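Local structure of cytochrome c551 (Achromobacter xylosoxidans, 2ZON) at residues Glu13-Ser18 against Thr68-Ala73; Gln38-Phe43 against Asp49-Thr54; Ala53-Gly58 against Ala73-Ala78. The protein binds a haem group and probably carries electrons between redox partner proteins. One frame throughout, in Å; residues are numbered along the deposited sequence.

Contact 1: residues Glu13-Ser18 against Thr68-Ala73; sequences EKLYRS and TAADEA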
loop_
_atom_site.group_PDB
_atom_site.type_symbol
_atom_site.label_atom_id
_atom_site.label_comp_id
_atom_site.label_asym_id
_atom_site.label_seq_id
_atom_site.Cartn_x
_atom_site.Cartn_y
_atom_site.Cartn_z
ATOM N N GLU D 13 12.069 -31.177 -19.040
ATOM C CA GLU D 13 11.185 -30.479 -18.108
ATOM C C GLU D 13 11.911 -29.341 -17.366
ATOM O O GLU D 13 11.376 -28.251 -17.235
ATOM C CB GLU D 13 10.574 -31.455 -17.101
ATOM C CG GLU D 13 9.559 -30.795 -16.161
ATOM C CD GLU D 13 8.915 -31.759 -15.185
ATOM O OE1 GLU D 13 8.177 -31.261 -14.302
ATOM O OE2 GLU D 13 9.132 -33.002 -15.283
ATOM N N LYS D 14 13.132 -29.601 -16.901
ATOM C CA LYS D 14 13.925 -28.585 -16.192
ATOM C C LYS D 14 14.127 -27.349 -17.066
ATOM O O LYS D 14 13.960 -26.218 -16.601
ATOM C CB LYS D 14 15.291 -29.157 -15.792
ATOM C CG LYS D 14 16.179 -28.188 -15.049
ATOM C CD LYS D 14 17.480 -28.881 -14.696
ATOM C CE LYS D 14 18.395 -27.989 -13.870
ATOM N NZ LYS D 14 19.137 -27.043 -14.735
ATOM N N LEU D 15 14.503 -27.565 -18.324
ATOM C CA LEU D 15 14.663 -26.449 -19.253
ATOM C C LEU D 15 13.322 -25.746 -19.457
ATOM O O LEU D 15 13.226 -24.501 -19.399
ATOM C CB LEU D 15 15.196 -26.944 -20.594
ATOM C CG LEU D 15 16.089 -26.052 -21.468
ATOM C CD1 LEU D 15 15.761 -26.218 -22.961
ATOM C CD2 LEU D 15 16.208 -24.567 -21.065
ATOM N N TYR D 16 12.278 -26.547 -19.661
ATOM C CA TYR D 16 10.947 -25.998 -19.877
ATOM C C TYR D 16 10.581 -25.087 -18.700
ATOM O O TYR D 16 10.168 -23.944 -18.905
ATOM C CB TYR D 16 9.885 -27.100 -20.061
ATOM C CG TYR D 16 8.516 -26.468 -20.239
ATOM C CD1 TYR D 16 8.047 -26.096 -21.504
ATOM C CD2 TYR D 16 7.721 -26.173 -19.127
ATOM C CE1 TYR D 16 6.791 -25.456 -21.655
ATOM C CE2 TYR D 16 6.486 -25.545 -19.269
ATOM C CZ TYR D 16 6.026 -25.196 -20.524
ATOM O OH TYR D 16 4.800 -24.566 -20.623
ATOM N N ARG D 17 10.758 -25.588 -17.470
ATOM C CA ARG D 17 10.374 -24.842 -16.270
ATOM C C ARG D 17 11.202 -23.570 -16.050
ATOM O O ARG D 17 10.750 -22.640 -15.386
ATOM C CB ARG D 17 10.496 -25.732 -15.034
ATOM C CG ARG D 17 9.198 -26.297 -14.538
ATOM C CD ARG D 17 8.533 -27.174 -15.568
ATOM N NE ARG D 17 7.287 -27.777 -15.077
ATOM C CZ ARG D 17 7.200 -28.547 -13.994
ATOM N NH1 ARG D 17 8.279 -28.803 -13.265
ATOM N NH2 ARG D 17 6.036 -29.069 -13.640
ATOM N N SER D 18 12.413 -23.543 -16.591
ATOM C CA SER D 18 13.299 -22.408 -16.373
ATOM C C SER D 18 13.032 -21.287 -17.367
ATOM O O SER D 18 13.245 -20.117 -17.045
ATOM C CB SER D 18 14.747 -22.851 -16.520
ATOM O OG SER D 18 15.067 -22.980 -17.895
ATOM N N THR D 68 17.179 -19.485 -25.189
ATOM C CA THR D 68 18.108 -20.088 -24.237
ATOM C C THR D 68 19.474 -20.329 -24.881
ATOM O O THR D 68 19.645 -20.136 -26.089
ATOM C CB THR D 68 17.584 -21.442 -23.707
ATOM O OG1 THR D 68 17.709 -22.432 -24.737
ATOM C CG2 THR D 68 16.134 -21.340 -23.273
ATOM N N ALA D 69 20.433 -20.753 -24.059
ATOM C CA ALA D 69 21.748 -21.157 -24.555
ATOM C C ALA D 69 21.909 -22.669 -24.413
ATOM O O ALA D 69 23.031 -23.187 -24.391
ATOM C CB ALA D 69 22.839 -20.444 -23.792
ATOM N N ALA D 70 20.787 -23.378 -24.317
ATOM C CA ALA D 70 20.802 -24.838 -24.132
ATOM C C ALA D 70 21.365 -25.526 -25.365
ATOM O O ALA D 70 21.239 -25.016 -26.479
ATOM C CB ALA D 70 19.403 -25.340 -23.857
ATOM N N ASP D 71 21.973 -26.692 -25.167
ATOM C CA ASP D 71 22.432 -27.457 -26.306
ATOM C C ASP D 71 21.285 -28.185 -27.031
ATOM O O ASP D 71 20.138 -28.253 -26.534
ATOM C CB ASP D 71 23.650 -28.350 -25.951
ATOM C CG ASP D 71 23.295 -29.570 -25.098
ATOM O OD1 ASP D 71 22.108 -29.833 -24.858
ATOM O OD2 ASP D 71 24.244 -30.278 -24.671
ATOM N N GLU D 72 21.580 -28.686 -28.227
ATOM C CA GLU D 72 20.562 -29.323 -29.049
ATOM C C GLU D 72 19.889 -30.490 -28.327
ATOM O O GLU D 72 18.665 -30.632 -28.392
ATOM C CB GLU D 72 21.168 -29.749 -30.396
ATOM C CG GLU D 72 20.160 -30.204 -31.436
ATOM C CD GLU D 72 20.840 -30.963 -32.568
ATOM O OE1 GLU D 72 21.648 -30.336 -33.292
ATOM O OE2 GLU D 72 20.607 -32.186 -32.700
ATOM N N ALA D 73 20.673 -31.322 -27.628
ATOM C CA ALA D 73 20.092 -32.462 -26.904
ATOM C C ALA D 73 19.110 -32.027 -25.807
ATOM O O ALA D 73 18.095 -32.697 -25.570
ATOM C CB ALA D 73 21.188 -33.341 -26.309
#

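Contact 2: residues Gln38-Phe43 against Asp49-Thr54; sequences QAWAPF and DALLAT. With HEM (protoporphyrin IX containing Fe), chain K.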
loop_
_atom_site.group_PDB
_atom_site.type_symbol
_atom_site.label_atom_id
_atom_site.label_comp_id
_atom_site.label_asym_id
_atom_site.label_seq_id
_atom_site.Cartn_x
_atom_site.Cartn_y
_atom_site.Cartn_z
ATOM N N GLN D 38 -5.720 -30.183 -28.680
ATOM C CA GLN D 38 -6.097 -29.839 -30.054
ATOM C C GLN D 38 -5.054 -28.984 -30.754
ATOM O O GLN D 38 -4.721 -29.246 -31.909
ATOM C CB GLN D 38 -7.480 -29.196 -30.110
ATOM C CG GLN D 38 -8.558 -30.145 -29.598
ATOM C CD GLN D 38 -9.948 -29.755 -30.031
ATOM O OE1 GLN D 38 -10.607 -28.957 -29.377
ATOM N NE2 GLN D 38 -10.412 -30.339 -31.120
ATOM N N ALA D 39 -4.532 -27.984 -30.044
ATOM C CA ALA D 39 -3.527 -27.073 -30.591
ATOM C C ALA D 39 -2.265 -27.819 -31.033
ATOM O O ALA D 39 -1.643 -27.462 -32.044
ATOM C CB ALA D 39 -3.178 -25.992 -29.575
ATOM N N TRP D 40 -1.900 -28.857 -30.280
ATOM C CA TRP D 40 -0.650 -29.579 -30.519
ATOM C C TRP D 40 -0.729 -30.701 -31.546
ATOM O O TRP D 40 0.303 -31.176 -32.035
ATOM C CB TRP D 40 -0.080 -30.110 -29.201
ATOM C CG TRP D 40 0.666 -29.053 -28.467
ATOM C CD1 TRP D 40 0.153 -28.150 -27.568
ATOM C CD2 TRP D 40 2.060 -28.743 -28.598
ATOM N NE1 TRP D 40 1.151 -27.317 -27.122
ATOM C CE2 TRP D 40 2.328 -27.658 -27.736
ATOM C CE3 TRP D 40 3.114 -29.290 -29.350
ATOM C CZ2 TRP D 40 3.603 -27.101 -27.608
ATOM C CZ3 TRP D 40 4.382 -28.739 -29.218
ATOM C CH2 TRP D 40 4.614 -27.652 -28.354
ATOM N N ALA D 41 -1.947 -31.123 -31.874
ATOM C CA ALA D 41 -2.140 -32.224 -32.822
ATOM C C ALA D 41 -1.377 -32.042 -34.156
ATOM O O ALA D 41 -0.674 -32.969 -34.592
ATOM C CB ALA D 41 -3.631 -32.489 -33.045
ATOM N N PRO D 42 -1.494 -30.860 -34.805
ATOM C CA PRO D 42 -0.732 -30.691 -36.056
ATOM C C PRO D 42 0.792 -30.721 -35.858
ATOM O O PRO D 42 1.518 -31.177 -36.754
ATOM C CB PRO D 42 -1.201 -29.328 -36.597
ATOM C CG PRO D 42 -1.824 -28.635 -35.463
ATOM C CD PRO D 42 -2.311 -29.669 -34.492
ATOM N N PHE D 43 1.259 -30.271 -34.692
ATOM C CA PHE D 43 2.693 -30.266 -34.381
ATOM C C PHE D 43 3.220 -31.674 -34.171
ATOM O O PHE D 43 4.271 -32.039 -34.692
ATOM C CB PHE D 43 2.982 -29.388 -33.163
ATOM C CG PHE D 43 2.610 -27.950 -33.360
ATOM C CD1 PHE D 43 1.796 -27.300 -32.447
ATOM C CD2 PHE D 43 3.068 -27.243 -34.473
ATOM C CE1 PHE D 43 1.446 -25.973 -32.631
ATOM C CE2 PHE D 43 2.725 -25.905 -34.663
ATOM C CZ PHE D 43 1.913 -25.273 -33.747
ATOM N N ASP D 49 11.680 -33.968 -34.992
ATOM C CA ASP D 49 12.801 -33.325 -35.682
ATOM C C ASP D 49 12.415 -31.956 -36.256
ATOM O O ASP D 49 13.174 -30.983 -36.128
ATOM C CB ASP D 49 13.362 -34.227 -36.787
ATOM C CG ASP D 49 14.125 -35.422 -36.247
ATOM O OD1 ASP D 49 14.508 -35.423 -35.056
ATOM O OD2 ASP D 49 14.343 -36.374 -37.027
ATOM N N ALA D 50 11.236 -31.880 -36.871
ATOM C CA ALA D 50 10.755 -30.624 -37.450
ATOM C C ALA D 50 10.532 -29.564 -36.375
ATOM O O ALA D 50 10.906 -28.400 -36.558
ATOM C CB ALA D 50 9.468 -30.858 -38.252
ATOM N N LEU D 51 9.916 -29.977 -35.266
ATOM C CA LEU D 51 9.656 -29.076 -34.145
ATOM C C LEU D 51 10.972 -28.546 -33.564
ATOM O O LEU D 51 11.114 -27.336 -33.329
ATOM C CB LEU D 51 8.827 -29.772 -33.054
ATOM C CG LEU D 51 7.428 -30.265 -33.439
ATOM C CD1 LEU D 51 6.719 -30.823 -32.205
ATOM C CD2 LEU D 51 6.579 -29.178 -34.133
ATOM N N LEU D 52 11.935 -29.447 -33.370
ATOM C CA LEU D 52 13.254 -29.066 -32.857
ATOM C C LEU D 52 13.945 -28.056 -33.778
ATOM O O LEU D 52 14.514 -27.069 -33.303
ATOM C CB LEU D 52 14.145 -30.294 -32.608
ATOM C CG LEU D 52 15.587 -30.016 -32.142
ATOM C CD1 LEU D 52 15.630 -29.323 -30.757
ATOM C CD2 LEU D 52 16.381 -31.287 -32.104
ATOM N N ALA D 53 13.861 -28.288 -35.085
ATOM C CA ALA D 53 14.419 -27.352 -36.085
ATOM C C ALA D 53 13.803 -25.956 -35.990
ATOM O O ALA D 53 14.494 -24.944 -36.121
ATOM C CB ALA D 53 14.261 -27.916 -37.501
ATOM N N THR D 54 12.500 -25.905 -35.761
ATOM C CA THR D 54 11.815 -24.635 -35.562
ATOM C C THR D 54 12.290 -23.910 -34.294
ATOM O O THR D 54 12.457 -22.684 -34.301
ATOM C CB THR D 54 10.292 -24.850 -35.545
ATOM O OG1 THR D 54 9.904 -25.408 -36.810
ATOM C CG2 THR D 54 9.544 -23.532 -35.315
HETATM C CHA HEM K . 6.173 -22.404 -31.003
HETATM C CHB HEM K . 8.935 -25.028 -28.068
HETATM C CHC HEM K . 10.421 -20.984 -25.960
HETATM C CHD HEM K . 6.868 -18.606 -28.124
HETATM C C1A HEM K . 6.822 -23.521 -30.471
HETATM C C2A HEM K . 6.804 -24.831 -30.953
HETATM C C3A HEM K . 7.604 -25.566 -30.102
HETATM C C4A HEM K . 8.098 -24.712 -29.128
HETATM C CMA HEM K . 7.927 -27.069 -30.172
HETATM C CAA HEM K . 6.038 -25.324 -32.176
HETATM C CBA HEM K . 6.809 -25.014 -33.443
HETATM C CGA HEM K . 5.847 -24.479 -34.505
HETATM O O1A HEM K . 5.017 -23.611 -34.156
HETATM O O2A HEM K . 5.966 -24.966 -35.639
HETATM C C1B HEM K . 9.691 -24.175 -27.271
HETATM C C2B HEM K . 10.737 -24.520 -26.434
HETATM C C3B HEM K . 11.193 -23.364 -25.833
HETATM C C4B HEM K . 10.358 -22.337 -26.291
HETATM C CMB HEM K . 11.297 -25.957 -26.291
HETATM C CAB HEM K . 12.294 -23.260 -24.776
HETATM C CBB HEM K . 13.641 -23.878 -25.194
HETATM C C1C HEM K . 9.573 -19.925 -26.293
HETATM C C2C HEM K . 9.579 -18.625 -25.790
HETATM C C3C HEM K . 8.568 -17.908 -26.411
HETATM C C4C HEM K . 7.956 -18.823 -27.278
HETATM C CMC HEM K . 10.558 -18.115 -24.720
HETATM C CAC HEM K . 8.197 -16.467 -26.052
HETATM C CBC HEM K . 9.262 -15.380 -26.249
HETATM C C1D HEM K . 6.390 -19.378 -29.182
HETATM C C2D HEM K . 5.498 -19.000 -30.184
HETATM C C3D HEM K . 5.287 -20.076 -31.019
HETATM C C4D HEM K . 6.061 -21.112 -30.499
HETATM C CMD HEM K . 4.864 -17.605 -30.327
HETATM C CAD HEM K . 4.405 -20.132 -32.288
HETATM C CBD HEM K . 5.197 -19.565 -33.478
HETATM C CGD HEM K . 4.306 -18.992 -34.600
HETATM O O1D HEM K . 3.449 -19.758 -35.093
HETATM O O2D HEM K . 4.500 -17.800 -34.950
HETATM N NA HEM K . 7.606 -23.487 -29.378
HETATM N NB HEM K . 9.483 -22.847 -27.165
HETATM N NC HEM K . 8.577 -20.018 -27.188
HETATM N ND HEM K . 6.713 -20.662 -29.403
HETATM FE FE HEM K . 8.061 -21.784 -28.289
#

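Contact 3: residues Ala53-Gly58 against Ala73-Ala78; sequences ATVLKG and ATLRAA. With HEM (protoporphyrin IX containing Fe), chain K.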
loop_
_atom_site.group_PDB
_atom_site.type_symbol
_atom_site.label_atom_id
_atom_site.label_comp_id
_atom_site.label_asym_id
_atom_site.label_seq_id
_atom_site.Cartn_x
_atom_site.Cartn_y
_atom_site.Cartn_z
ATOM N N ALA D 53 13.861 -28.288 -35.085
ATOM C CA ALA D 53 14.419 -27.352 -36.085
ATOM C C ALA D 53 13.803 -25.956 -35.990
ATOM O O ALA D 53 14.494 -24.944 -36.121
ATOM C CB ALA D 53 14.261 -27.916 -37.501
ATOM N N THR D 54 12.500 -25.905 -35.761
ATOM C CA THR D 54 11.815 -24.635 -35.562
ATOM C C THR D 54 12.290 -23.910 -34.294
ATOM O O THR D 54 12.457 -22.684 -34.301
ATOM C CB THR D 54 10.292 -24.850 -35.545
ATOM O OG1 THR D 54 9.904 -25.408 -36.810
ATOM C CG2 THR D 54 9.544 -23.532 -35.315
ATOM N N VAL D 55 12.502 -24.667 -33.212
ATOM C CA VAL D 55 12.945 -24.081 -31.936
ATOM C C VAL D 55 14.335 -23.477 -32.107
ATOM O O VAL D 55 14.574 -22.336 -31.714
ATOM C CB VAL D 55 12.912 -25.116 -30.781
ATOM C CG1 VAL D 55 13.588 -24.580 -29.518
ATOM C CG2 VAL D 55 11.466 -25.510 -30.480
ATOM N N LEU D 56 15.227 -24.236 -32.743
ATOM C CA LEU D 56 16.597 -23.782 -32.990
ATOM C C LEU D 56 16.629 -22.494 -33.815
ATOM O O LEU D 56 17.350 -21.545 -33.478
ATOM C CB LEU D 56 17.392 -24.868 -33.708
ATOM C CG LEU D 56 17.924 -26.028 -32.880
ATOM C CD1 LEU D 56 18.535 -27.071 -33.812
ATOM C CD2 LEU D 56 18.967 -25.540 -31.881
ATOM N N LYS D 57 15.816 -22.458 -34.868
ATOM C CA LYS D 57 15.772 -21.316 -35.784
ATOM C C LYS D 57 15.117 -20.100 -35.152
ATOM O O LYS D 57 15.590 -18.967 -35.324
ATOM C CB LYS D 57 15.033 -21.698 -37.075
ATOM C CG LYS D 57 14.915 -20.569 -38.095
ATOM C CD LYS D 57 14.487 -21.086 -39.465
ATOM C CE LYS D 57 14.713 -20.032 -40.568
ATOM N NZ LYS D 57 13.834 -18.821 -40.414
ATOM N N GLY D 58 14.041 -20.343 -34.402
ATOM C CA GLY D 58 13.151 -19.279 -33.943
ATOM C C GLY D 58 12.015 -19.189 -34.944
ATOM O O GLY D 58 12.176 -19.599 -36.097
ATOM N N ALA D 73 20.673 -31.322 -27.628
ATOM C CA ALA D 73 20.092 -32.462 -26.904
ATOM C C ALA D 73 19.110 -32.027 -25.807
ATOM O O ALA D 73 18.095 -32.697 -25.570
ATOM C CB ALA D 73 21.188 -33.341 -26.309
ATOM N N THR D 74 19.429 -30.928 -25.120
ATOM C CA THR D 74 18.579 -30.473 -24.028
ATOM C C THR D 74 17.311 -29.882 -24.651
ATOM O O THR D 74 16.209 -30.107 -24.159
ATOM C CB THR D 74 19.288 -29.441 -23.135
ATOM O OG1 THR D 74 20.483 -30.020 -22.589
ATOM C CG2 THR D 74 18.378 -28.993 -21.975
ATOM N N LEU D 75 17.482 -29.110 -25.732
ATOM C CA LEU D 75 16.317 -28.589 -26.458
ATOM C C LEU D 75 15.433 -29.725 -26.996
ATOM O O LEU D 75 14.207 -29.641 -26.927
ATOM C CB LEU D 75 16.738 -27.637 -27.594
ATOM C CG LEU D 75 17.355 -26.299 -27.174
ATOM C CD1 LEU D 75 18.083 -25.618 -28.331
ATOM C CD2 LEU D 75 16.312 -25.362 -26.611
ATOM N N ARG D 76 16.047 -30.780 -27.531
ATOM C CA ARG D 76 15.273 -31.943 -27.984
ATOM C C ARG D 76 14.432 -32.520 -26.849
ATOM O O ARG D 76 13.253 -32.875 -27.043
ATOM C CB ARG D 76 16.200 -33.017 -28.547
ATOM C CG ARG D 76 15.471 -34.286 -28.960
ATOM C CD ARG D 76 16.417 -35.313 -29.526
ATOM N NE ARG D 76 16.956 -34.838 -30.791
ATOM C CZ ARG D 76 18.175 -34.342 -30.956
ATOM N NH1 ARG D 76 18.548 -33.920 -32.157
ATOM N NH2 ARG D 76 19.022 -34.269 -29.930
ATOM N N ALA D 77 15.050 -32.615 -25.668
ATOM C CA ALA D 77 14.393 -33.135 -24.476
ATOM C C ALA D 77 13.220 -32.253 -24.030
ATOM O O ALA D 77 12.194 -32.766 -23.567
ATOM C CB ALA D 77 15.406 -33.312 -23.338
ATOM N N ALA D 78 13.367 -30.935 -24.177
ATOM C CA ALA D 78 12.294 -30.018 -23.809
ATOM C C ALA D 78 11.143 -30.119 -24.809
ATOM O O ALA D 78 9.978 -30.112 -24.408
ATOM C CB ALA D 78 12.814 -28.568 -23.699
HETATM C CHA HEM K . 6.173 -22.404 -31.003
HETATM C CHB HEM K . 8.935 -25.028 -28.068
HETATM C CHC HEM K . 10.421 -20.984 -25.960
HETATM C CHD HEM K . 6.868 -18.606 -28.124
HETATM C C1A HEM K . 6.822 -23.521 -30.471
HETATM C C2A HEM K . 6.804 -24.831 -30.953
HETATM C C3A HEM K . 7.604 -25.566 -30.102
HETATM C C4A HEM K . 8.098 -24.712 -29.128
HETATM C CMA HEM K . 7.927 -27.069 -30.172
HETATM C CAA HEM K . 6.038 -25.324 -32.176
HETATM C CBA HEM K . 6.809 -25.014 -33.443
HETATM C CGA HEM K . 5.847 -24.479 -34.505
HETATM O O1A HEM K . 5.017 -23.611 -34.156
HETATM O O2A HEM K . 5.966 -24.966 -35.639
HETATM C C1B HEM K . 9.691 -24.175 -27.271
HETATM C C2B HEM K . 10.737 -24.520 -26.434
HETATM C C3B HEM K . 11.193 -23.364 -25.833
HETATM C C4B HEM K . 10.358 -22.337 -26.291
HETATM C CMB HEM K . 11.297 -25.957 -26.291
HETATM C CAB HEM K . 12.294 -23.260 -24.776
HETATM C CBB HEM K . 13.641 -23.878 -25.194
HETATM C C1C HEM K . 9.573 -19.925 -26.293
HETATM C C2C HEM K . 9.579 -18.625 -25.790
HETATM C C3C HEM K . 8.568 -17.908 -26.411
HETATM C C4C HEM K . 7.956 -18.823 -27.278
HETATM C CMC HEM K . 10.558 -18.115 -24.720
HETATM C CAC HEM K . 8.197 -16.467 -26.052
HETATM C CBC HEM K . 9.262 -15.380 -26.249
HETATM C C1D HEM K . 6.390 -19.378 -29.182
HETATM C C2D HEM K . 5.498 -19.000 -30.184
HETATM C C3D HEM K . 5.287 -20.076 -31.019
HETATM C C4D HEM K . 6.061 -21.112 -30.499
HETATM C CMD HEM K . 4.864 -17.605 -30.327
HETATM C CAD HEM K . 4.405 -20.132 -32.288
HETATM C CBD HEM K . 5.197 -19.565 -33.478
HETATM C CGD HEM K . 4.306 -18.992 -34.600
HETATM O O1D HEM K . 3.449 -19.758 -35.093
HETATM O O2D HEM K . 4.500 -17.800 -34.950
HETATM N NA HEM K . 7.606 -23.487 -29.378
HETATM N NB HEM K . 9.483 -22.847 -27.165
HETATM N NC HEM K . 8.577 -20.018 -27.188
HETATM N ND HEM K . 6.713 -20.662 -29.403
HETATM FE FE HEM K . 8.061 -21.784 -28.289
#

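Contact 1: residues Glu13-Ser18 against Thr68-Ala73
Leu15 reaches from helix 10-24 to Thr68 and Ala70, in the loop that leads into helix 72-85. Its CB is aimed at them, and chi1 of -149° lies away from a regular staggered position. Further out, CG already lies 4.1 Å from Ala70 CB. The chain then forks: CD1 settles 3.9 Å from Ala70 CB, while CD2 lies 3.9 Å from Thr68 CG2, the two side chains meeting at a slant. In this class I cytochrome c architecture the N-terminal and C-terminal helices cross beside the haem, which both Leu15 and Thr68 also touch; the present contact lies next to that crossing, on the loop just before the C-terminal helix. Thr68 can offer a methyl because its OG1 sits between backbone N and carbonyl carbon (chi1 73°), placing CG2 on the leucine side. That hydroxyl closes an ST turn, accepting from Ala70 N at 3.2 Å with an N-H...O angle of 163°, and is also bonded to Arg65 O. On the helix, Ser18 OG donates to Leu15 O at 2.8 Å. Outside the apolar patch, Ala69 N bonds an acidic side chain of a neighbouring protein chain.

Contact 2: residues Gln38-Phe43 against Asp49-Thr54
Leu51 of helix 48-57 lies against Trp40 and Phe43 of helix 37-46, the two short helices that follow one another in this class I cytochrome c fold and border the haem. Along the second segment, Leu51 is the residue that touches helix 37-46. Its CD2 packs against Phe43 CB at 3.7 Å, and its CD1 comes to 3.7 Å from Phe43 O and, more loosely, to 4.3 Å from Trp40 CZ3, approaching the indole at its edge. Like Leu51 CD1, the haem methyl CMA lies at the indole edge near its plane, 3.8 Å from Trp40 CH2, while a bond from Trp40 NE1 to Lys33 O satisfies the indole nitrogen. Leu52, next in sequence, turns instead to Arg76 of helix 72-85. One turn on from Ala50, Thr54 faces the haem propionate arm that Phe43 meets from helix 37-46. With CG anti to the carbonyl carbon (chi1 -61°), the phenyl ring has CAA of this arm centrally over one face, and Phe43 CE2 comes within 3.3 Å of O1A. From helix 48-57, Thr54 rests its methyl CG2 3.6 Å from haem CBA.

Contact 3: residues Ala53-Gly58 against Ala73-Ala78
Val55 meets Leu75 through torsions that divide the valine between the opposing helix and the haem: chi1 of 170° sets CG1 opposite its backbone N and toward Leu75, leaving CG2 for the porphyrin. In Leu75, chi1 of -68° places CG beside the backbone N, and from there the two methyls arrive at Val55, Leu56 and the haem. Together the residues form part of the hydrophobic haem pocket of a class I cytochrome c, at the place where helix 48-57 packs against the C-terminal helix. The valine and leucine cross aslant, Val55 CG1 standing 4.1 Å from Leu75 CD2. That CD2 methyl serves a second partner as well, pressing on the porphyrin side arm 3.4 Å from haem CBB, whereas the other branch, CD1, turns to Leu56 CD2 at 3.7 Å. Leu56 thus extends the apolar layer on the side of Leu75 toward Arg65, which touches both leucines. Meanwhile Val55 CG2 lies over the porphyrin near its rim, 3.5 Å from the meso carbon CHB and 3.7 Å from C4A. One turn along from Leu75, the helix 72-85 side of the pocket continues with Ala78, whose CB sits 4.0 Å from the haem methyl CMB.

In the fold
From the N terminus, helix 10-24 opens the loop that contact 1 closes some fifty residues later, just as the chain enters helix 72-85. Contact 2 is nested inside that loop: it joins helix 37-46 to helix 48-57 across a short turn, on the other side of the chain's centre, about 17 Å from contact 1 between centres. Contact 3 starts where contact 2 ends, sharing Ala53 and Thr54, and closes a shorter loop onto helix 72-85. Its segments alternate with those of contact 1, so the two cross, sharing Ala73 and touching through Leu15 and Leu75. Helix 72-85 and the loop before it thereby tie the N-terminal helix to helix 48-57 around one haem.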